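Local structure of GH3 beta-N-acetylglucosaminidase (Paenibacillaceae, 6K5J) at residues E504-P507 with S508-R511. The protein hydrolyses terminal beta-linked N-acetylglucosamine residues, as a family 3 glycoside hydrolase, and so probably takes part in breaking down chitin-derived sugars. Numbering follows the deposited sequence.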
# COMPACT_ATOMS: atom_id res chain seq x y z
N GLU A 504 -8.69 -9.23 0.16
CA GLU A 504 -8.25 -8.70 -1.13
C GLU A 504 -9.00 -9.48 -2.21
O GLU A 504 -9.62 -10.51 -1.94
CB GLU A 504 -6.74 -8.82 -1.33
CG GLU A 504 -6.23 -10.23 -1.22
CD GLU A 504 -4.73 -10.30 -1.14
OE1 GLU A 504 -4.11 -9.40 -0.54
OE2 GLU A 504 -4.17 -11.27 -1.70
N ASN A 505 -8.95 -8.96 -3.45
CA ASN A 505 -9.57 -9.62 -4.59
C ASN A 505 -8.52 -10.09 -5.61
O ASN A 505 -8.80 -10.15 -6.81
CB ASN A 505 -10.60 -8.70 -5.26
CG ASN A 505 -9.98 -7.48 -5.92
OD1 ASN A 505 -8.78 -7.24 -5.80
ND2 ASN A 505 -10.80 -6.70 -6.62
N THR A 506 -7.32 -10.41 -5.13
CA THR A 506 -6.23 -10.87 -5.98
C THR A 506 -6.55 -12.23 -6.60
O THR A 506 -7.42 -12.95 -6.11
CB THR A 506 -4.96 -11.01 -5.16
OG1 THR A 506 -5.20 -11.95 -4.10
CG2 THR A 506 -4.54 -9.68 -4.56
N PRO A 507 -5.83 -12.61 -7.67
CA PRO A 507 -6.06 -13.94 -8.25
C PRO A 507 -5.90 -15.07 -7.24
O PRO A 507 -6.75 -15.96 -7.18
CB PRO A 507 -5.01 -14.02 -9.37
CG PRO A 507 -4.84 -12.59 -9.80
CD PRO A 507 -4.92 -11.80 -8.51
N SER A 508 -4.83 -15.04 -6.43
CA SER A 508 -4.58 -16.15 -5.51
C SER A 508 -5.59 -16.17 -4.37
O SER A 508 -5.91 -17.26 -3.87
CB SER A 508 -3.15 -16.09 -4.97
OG SER A 508 -2.95 -14.95 -4.15
N ALA A 509 -6.09 -15.01 -3.94
CA ALA A 509 -7.09 -15.00 -2.87
C ALA A 509 -8.42 -15.55 -3.37
O ALA A 509 -9.12 -16.26 -2.65
CB ALA A 509 -7.29 -13.57 -2.33
N MET A 510 -8.77 -15.26 -4.62
CA MET A 510 -10.02 -15.78 -5.15
C MET A 510 -9.92 -17.26 -5.47
O MET A 510 -10.91 -17.99 -5.33
CB MET A 510 -10.44 -14.96 -6.38
CG MET A 510 -10.77 -13.49 -6.05
SD MET A 510 -12.11 -13.28 -4.83
CE MET A 510 -11.22 -13.10 -3.26
N ARG A 511 -8.74 -17.73 -5.87
CA ARG A 511 -8.53 -19.17 -6.04
C ARG A 511 -8.71 -19.90 -4.72
O ARG A 511 -9.44 -20.89 -4.65
CB ARG A 511 -7.14 -19.45 -6.62
CG ARG A 511 -6.78 -20.95 -6.70
CD ARG A 511 -5.31 -21.16 -7.13
NE ARG A 511 -4.93 -22.57 -7.07
CZ ARG A 511 -4.50 -23.20 -5.98
NH1 ARG A 511 -4.38 -22.54 -4.83
NH2 ARG A 511 -4.18 -24.49 -6.04
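An N-cap opens helix 507-517, which follows strand 499-501 of the mixed sheet after a short loop: T506 OG1 accepts from A509 N at 3.2 Å, a somewhat bent bond (149°). With chi1 at 59°, OG1 sits between the backbone N and the carbonyl carbon of T506, which points it at the amide of A509, three residues on. The same hydroxyl donates to E504 OE2 at 2.7 Å, approaching from above the carboxylate plane, while E504 OE1 is held by G101 N. E504 also lays its CG against A509 CB, 3.7 Å away. P507 takes the first helical position, where its missing N-H costs no helical bond, and the regular ladder begins with M510 N to T506 O (3.1 Å) and R511 N to P507 O (3.0 Å). M510, bent at chi2 and chi3, brings CE within 3.3 Å of E504 O. A valine in place of T506 would probably leave A509 N without its cap and E504 OE2 without its hydroxyl donor. Because one hydroxyl both accepts and donates, the buried carboxylate is tied to the helix start, and its negative charge, beside the N-terminal end of the helix, would be expected to interact favourably with the helix dipole.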